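Local coordinates for activator of Hsp90 ATPase homologue 1/2-like C-terminal domain-containing protein (Rhodobacter sphaeroides, PDB 3PU2) that is of unknown function but belongs to the AHA1 family and may, like its relatives, act as an activator of the Hsp90 ATPase, at residues R45-T50 with E70-G75; G60-V65 with L89-L94. All coordinates share one frame; numbering follows the deposited sequence.

Contact 1: R45-T50 with E70-G75; sequences RGWPMT and EGRTRG
Trp47 and Arg74 meet in a cation-pi pair at one end of the curved antiparallel sheet of this Bet v 1-like (SRPBCC) fold, with Arg72 closing on the far rim of the indole. Trp47 comes just before strand 49-54 and Arg74 lies near the start of strand 73-84; strand 61-67 runs between these two, so the side chains bridge over its end. Backbone bonds from Pro48 to Thr67 and from Arg74 to Trp66 tie both segments to that middle strand. CB of Trp47 points at the arginine strand, and with CG anti to the carbonyl carbon (chi1 -66°) the indole projects across the gap, its six-membered ring leading. Arg74 first extends, then bends at chi3 (60°), which brings its guanidinium over one face of the indole. Its CZ stands 4.0 Å from the centroid of the Trp47 six-membered ring, while NH2 lies over the bond shared by the two rings, 3.1 Å from CD2 of Trp47. The two planes are tilted by 51°, so one amino group leans in instead of the whole guanidinium stacking flat. Arg72 approaches differently. Its guanidinium stands perpendicular to the indole and offers a face to the ring's rim, so that CH2 of Trp47 meets its NE at 3.5 Å. CG of Arg72 rests on the same carbon. Without the indole, as with an alanine here, the Arg74 guanidinium would probably lose its aromatic face and be free to swing, and a gap would open beside Arg72. No hydrogen bond joins the segments; at the outer corner of the six-membered ring, CZ3 of Trp47 lies 3.6 Å from the carbonyl O of Arg72.

Contact 2: G60-V65 with L89-L94; sequences GLIRQV and LIHSEL
Ile62 reaches across the sheet to His91 in a CH-pi contact, the closest contact between segments 60-65 and 89-94, which lie on strands 61-67 and 88-93. These strands are not direct neighbours: strand 73-84 runs between them, and the isoleucine pairs through its backbone with Gly78 of that strand. A glycine there has no side chain to stand in the way, which is consistent with the direct approach. CD1 of Ile62 alone does the touching, because the chain is stretched out beyond CB (chi2 175°) and carries the methyl to its far end. The methyl sits over one face of the imidazole, 3.6 Å from the ring centroid, and is displaced toward the root of the ring: CG of His91 is 3.3 Å away and CD2 3.5 Å. In His91, CG between the backbone N and carbonyl carbon (chi1 68°) places the ring beside the methyl, and chi2 of -98° turns its face to it. Val106 of strand 104-113 also touches the histidine, and Phe54 of strand 49-54 packs on Ile62.

No polar interaction joins the segments: OE1 of Gln64 and OE2 of Glu93 stay 4.5 Å apart, too far for a hydrogen bond. The aliphatic part of Glu93 instead serves the histidine, with CG lying in the imidazole plane at its edge. Ile62, Gln64 and His91 are all buried, as expected for the inward face of the curved sheet in the helix-grip fold of Bet v 1-like proteins, where sheet and long C-terminal helix enclose the interior.

How the contacts relate
Contact 1 is a surface contact and contact 2 a buried one, their centres about 18 Å apart on one antiparallel sheet. In contact 1 the loop leading into strand 49-54 meets the start of strand 73-84 and the loop before it across the end of strand 61-67, whereas contact 2 joins strands 61-67 and 88-93 across strand 73-84. Strands 61-67 and 73-84 thus exchange roles. The chemistry follows the setting, with arginines gathered round an indole outside and an aliphatic methyl against an imidazole inside. The contacts also touch directly. Thr50 N probably hydrogen-bonds to Val65 O, CE of Met49 packs on NE2 of Gln64, and CB of Thr73 rests against CG1 of Val65.

Contact 1: R45-T50 with E70-G75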
loop_
_atom_site.group_PDB
_atom_site.type_symbol
_atom_site.label_atom_id
_atom_site.label_comp_id
_atom_site.label_asym_id
_atom_site.label_seq_id
_atom_site.Cartn_x
_atom_site.Cartn_y
_atom_site.Cartn_z
ATOM N N ARG A 45 -0.815 -8.926 11.469
ATOM C CA ARG A 45 -0.553 -9.937 12.495
ATOM C C ARG A 45 -1.315 -11.253 12.258
ATOM O O ARG A 45 -2.552 -11.299 12.328
ATOM C CB ARG A 45 -0.916 -9.349 13.868
ATOM C CG ARG A 45 -0.191 -9.962 15.069
ATOM C CD ARG A 45 -0.475 -9.168 16.353
ATOM N NE ARG A 45 -1.903 -9.090 16.674
ATOM C CZ ARG A 45 -2.665 -10.136 16.991
ATOM N NH1 ARG A 45 -2.142 -11.355 17.034
ATOM N NH2 ARG A 45 -3.953 -9.963 17.265
ATOM N N GLY A 46 -0.561 -12.317 11.979
ATOM C CA GLY A 46 -1.156 -13.623 11.740
ATOM C C GLY A 46 -1.692 -13.861 10.335
ATOM O O GLY A 46 -2.403 -14.829 10.096
ATOM N N TRP A 47 -1.358 -12.975 9.401
ATOM C CA TRP A 47 -1.805 -13.096 8.020
ATOM C C TRP A 47 -0.647 -12.788 7.073
ATOM O O TRP A 47 -0.609 -11.725 6.451
ATOM C CB TRP A 47 -2.962 -12.130 7.723
ATOM C CG TRP A 47 -4.234 -12.435 8.463
ATOM C CD1 TRP A 47 -4.479 -12.241 9.791
ATOM C CD2 TRP A 47 -5.404 -13.059 7.927
ATOM N NE1 TRP A 47 -5.728 -12.711 10.121
ATOM C CE2 TRP A 47 -6.320 -13.220 8.996
ATOM C CE3 TRP A 47 -5.770 -13.501 6.648
ATOM C CZ2 TRP A 47 -7.584 -13.812 8.826
ATOM C CZ3 TRP A 47 -7.024 -14.088 6.478
ATOM C CH2 TRP A 47 -7.918 -14.236 7.567
ATOM N N PRO A 48 0.325 -13.709 6.973
ATOM C CA PRO A 48 1.477 -13.538 6.094
ATOM C C PRO A 48 1.030 -13.488 4.634
ATOM O O PRO A 48 -0.054 -13.966 4.296
ATOM C CB PRO A 48 2.316 -14.772 6.400
ATOM C CG PRO A 48 1.290 -15.778 6.756
ATOM C CD PRO A 48 0.406 -14.998 7.670
HETATM N N MSE A 49 1.852 -12.897 3.768
HETATM C CA MSE A 49 1.498 -12.816 2.356
HETATM C C MSE A 49 1.961 -14.099 1.692
HETATM O O MSE A 49 3.148 -14.402 1.687
HETATM C CB MSE A 49 2.154 -11.607 1.699
HETATM C CG MSE A 49 1.545 -11.249 0.351
HETATM SE SE MSE A 49 2.322 -9.678 -0.431
HETATM C CE MSE A 49 1.195 -8.387 0.443
ATOM N N THR A 50 1.015 -14.859 1.147
ATOM C CA THR A 50 1.342 -16.127 0.519
ATOM C C THR A 50 1.433 -16.081 -0.999
ATOM O O THR A 50 2.064 -16.949 -1.597
ATOM C CB THR A 50 0.359 -17.237 0.954
ATOM O OG1 THR A 50 -0.976 -16.736 0.935
ATOM C CG2 THR A 50 0.679 -17.708 2.360
ATOM N N GLU A 70 -5.810 -21.091 10.541
ATOM C CA GLU A 70 -6.966 -21.890 10.152
ATOM C C GLU A 70 -7.127 -22.080 8.644
ATOM O O GLU A 70 -7.968 -22.862 8.204
ATOM C CB GLU A 70 -8.235 -21.288 10.753
ATOM C CG GLU A 70 -8.186 -21.243 12.278
ATOM C CD GLU A 70 -9.468 -21.741 12.924
ATOM O OE1 GLU A 70 -10.352 -20.907 13.226
ATOM O OE2 GLU A 70 -9.592 -22.974 13.117
ATOM N N GLY A 71 -6.325 -21.366 7.858
ATOM C CA GLY A 71 -6.384 -21.520 6.412
ATOM C C GLY A 71 -7.152 -20.531 5.543
ATOM O O GLY A 71 -6.841 -20.417 4.354
ATOM N N ARG A 72 -8.146 -19.827 6.088
ATOM C CA ARG A 72 -8.908 -18.874 5.266
ATOM C C ARG A 72 -7.998 -17.835 4.594
ATOM O O ARG A 72 -6.949 -17.458 5.132
ATOM C CB ARG A 72 -9.977 -18.163 6.108
ATOM C CG ARG A 72 -9.412 -17.442 7.327
ATOM C CD ARG A 72 -10.488 -17.146 8.381
ATOM N NE ARG A 72 -10.969 -15.763 8.362
ATOM C CZ ARG A 72 -11.556 -15.186 7.321
ATOM N NH1 ARG A 72 -11.740 -15.866 6.195
ATOM N NH2 ARG A 72 -11.972 -13.930 7.413
ATOM N N THR A 73 -8.398 -17.393 3.403
ATOM C CA THR A 73 -7.628 -16.397 2.668
ATOM C C THR A 73 -8.368 -15.080 2.498
ATOM O O THR A 73 -9.567 -14.956 2.768
ATOM C CB THR A 73 -7.232 -16.876 1.261
ATOM O OG1 THR A 73 -8.400 -16.985 0.444
ATOM C CG2 THR A 73 -6.533 -18.202 1.338
ATOM N N ARG A 74 -7.618 -14.094 2.041
ATOM C CA ARG A 74 -8.130 -12.771 1.812
ATOM C C ARG A 74 -7.225 -12.226 0.720
ATOM O O ARG A 74 -5.992 -12.259 0.840
ATOM C CB ARG A 74 -8.034 -11.953 3.113
ATOM C CG ARG A 74 -7.896 -10.454 2.941
ATOM C CD ARG A 74 -8.119 -9.735 4.264
ATOM N NE ARG A 74 -7.171 -10.117 5.312
ATOM C CZ ARG A 74 -7.349 -9.841 6.602
ATOM N NH1 ARG A 74 -8.438 -9.192 6.996
ATOM N NH2 ARG A 74 -6.439 -10.194 7.499
ATOM N N GLY A 75 -7.824 -11.752 -0.363
ATOM C CA GLY A 75 -6.995 -11.244 -1.430
ATOM C C GLY A 75 -7.545 -10.068 -2.194
ATOM O O GLY A 75 -8.688 -9.632 -1.997
#

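Contact 2: G60-V65 with L89-L94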
loop_
_atom_site.group_PDB
_atom_site.type_symbol
_atom_site.label_atom_id
_atom_site.label_comp_id
_atom_site.label_asym_id
_atom_site.label_seq_id
_atom_site.Cartn_x
_atom_site.Cartn_y
_atom_site.Cartn_z
ATOM N N GLY A 60 0.018 -3.526 -16.002
ATOM C CA GLY A 60 0.460 -4.574 -15.101
ATOM C C GLY A 60 -0.612 -5.173 -14.214
ATOM O O GLY A 60 -1.601 -4.527 -13.874
ATOM N N LEU A 61 -0.397 -6.428 -13.841
ATOM C CA LEU A 61 -1.318 -7.142 -12.980
ATOM C C LEU A 61 -0.835 -7.080 -11.538
ATOM O O LEU A 61 0.361 -7.083 -11.268
ATOM C CB LEU A 61 -1.442 -8.609 -13.416
ATOM C CG LEU A 61 -2.282 -9.544 -12.530
ATOM C CD1 LEU A 61 -3.616 -8.894 -12.169
ATOM C CD2 LEU A 61 -2.511 -10.867 -13.252
ATOM N N ILE A 62 -1.791 -7.000 -10.626
ATOM C CA ILE A 62 -1.528 -6.969 -9.201
ATOM C C ILE A 62 -2.429 -8.033 -8.606
ATOM O O ILE A 62 -3.649 -7.980 -8.769
ATOM C CB ILE A 62 -1.908 -5.610 -8.569
ATOM C CG1 ILE A 62 -0.827 -4.572 -8.843
ATOM C CG2 ILE A 62 -2.092 -5.770 -7.074
ATOM C CD1 ILE A 62 -1.203 -3.198 -8.342
ATOM N N ARG A 63 -1.827 -9.002 -7.930
ATOM C CA ARG A 63 -2.588 -10.071 -7.296
ATOM C C ARG A 63 -1.931 -10.371 -5.953
ATOM O O ARG A 63 -0.756 -10.721 -5.911
ATOM C CB ARG A 63 -2.595 -11.310 -8.203
ATOM C CG ARG A 63 -3.295 -12.538 -7.631
ATOM C CD ARG A 63 -4.663 -12.195 -7.058
ATOM N NE ARG A 63 -5.319 -13.367 -6.470
ATOM C CZ ARG A 63 -6.455 -13.325 -5.773
ATOM N NH1 ARG A 63 -7.076 -12.168 -5.565
ATOM N NH2 ARG A 63 -6.974 -14.445 -5.287
ATOM N N GLN A 64 -2.679 -10.210 -4.860
ATOM C CA GLN A 64 -2.147 -10.453 -3.513
ATOM C C GLN A 64 -3.065 -11.335 -2.680
ATOM O O GLN A 64 -4.292 -11.178 -2.707
ATOM C CB GLN A 64 -1.921 -9.118 -2.792
ATOM C CG GLN A 64 -1.002 -8.188 -3.578
ATOM C CD GLN A 64 -0.754 -6.838 -2.911
ATOM O OE1 GLN A 64 -1.680 -6.065 -2.676
ATOM N NE2 GLN A 64 0.508 -6.548 -2.626
ATOM N N VAL A 65 -2.466 -12.273 -1.950
ATOM C CA VAL A 65 -3.235 -13.170 -1.094
ATOM C C VAL A 65 -2.584 -13.395 0.254
ATOM O O VAL A 65 -1.421 -13.760 0.356
ATOM C CB VAL A 65 -3.459 -14.584 -1.740
ATOM C CG1 VAL A 65 -4.326 -15.474 -0.806
ATOM C CG2 VAL A 65 -4.143 -14.437 -3.125
ATOM N N LEU A 89 3.054 5.947 -8.873
ATOM C CA LEU A 89 2.455 4.686 -9.302
ATOM C C LEU A 89 0.981 4.773 -8.971
ATOM O O LEU A 89 0.588 5.251 -7.899
ATOM C CB LEU A 89 3.067 3.484 -8.583
ATOM C CG LEU A 89 2.459 2.141 -9.004
ATOM C CD1 LEU A 89 3.372 1.456 -9.976
ATOM C CD2 LEU A 89 2.275 1.252 -7.788
ATOM N N ILE A 90 0.162 4.318 -9.904
ATOM C CA ILE A 90 -1.275 4.352 -9.725
ATOM C C ILE A 90 -1.832 3.007 -10.160
ATOM O O ILE A 90 -1.482 2.483 -11.235
ATOM C CB ILE A 90 -1.906 5.437 -10.598
ATOM C CG1 ILE A 90 -1.273 6.789 -10.281
ATOM C CG2 ILE A 90 -3.411 5.448 -10.387
ATOM C CD1 ILE A 90 -1.750 7.923 -11.164
ATOM N N HIS A 91 -2.672 2.430 -9.316
ATOM C CA HIS A 91 -3.283 1.168 -9.666
ATOM C C HIS A 91 -4.639 1.106 -9.033
ATOM O O HIS A 91 -4.964 1.890 -8.134
ATOM C CB HIS A 91 -2.445 -0.019 -9.192
ATOM C CG HIS A 91 -2.378 -0.175 -7.703
ATOM N ND1 HIS A 91 -1.318 0.285 -6.950
ATOM C CD2 HIS A 91 -3.230 -0.765 -6.830
ATOM C CE1 HIS A 91 -1.519 -0.016 -5.679
ATOM N NE2 HIS A 91 -2.672 -0.653 -5.580
ATOM N N SER A 92 -5.447 0.185 -9.520
ATOM C CA SER A 92 -6.769 0.011 -8.966
ATOM C C SER A 92 -6.631 -1.140 -7.973
ATOM O O SER A 92 -5.670 -1.901 -8.045
ATOM C CB SER A 92 -7.745 -0.346 -10.087
ATOM O OG SER A 92 -7.238 -1.416 -10.873
ATOM N N GLU A 93 -7.561 -1.241 -7.029
ATOM C CA GLU A 93 -7.548 -2.328 -6.063
ATOM C C GLU A 93 -8.981 -2.776 -5.882
ATOM O O GLU A 93 -9.906 -1.963 -5.940
ATOM C CB GLU A 93 -7.016 -1.878 -4.707
ATOM C CG GLU A 93 -5.525 -2.004 -4.479
ATOM C CD GLU A 93 -5.174 -1.986 -2.984
ATOM O OE1 GLU A 93 -6.072 -1.698 -2.156
ATOM O OE2 GLU A 93 -4.001 -2.262 -2.633
ATOM N N LEU A 94 -9.160 -4.072 -5.675
ATOM C CA LEU A 94 -10.476 -4.633 -5.437
ATOM C C LEU A 94 -10.350 -5.914 -4.624
ATOM O O LEU A 94 -9.829 -6.910 -5.118
ATOM C CB LEU A 94 -11.188 -4.936 -6.752
ATOM C CG LEU A 94 -12.589 -5.532 -6.547
ATOM C CD1 LEU A 94 -13.463 -4.577 -5.760
ATOM C CD2 LEU A 94 -13.220 -5.796 -7.897
#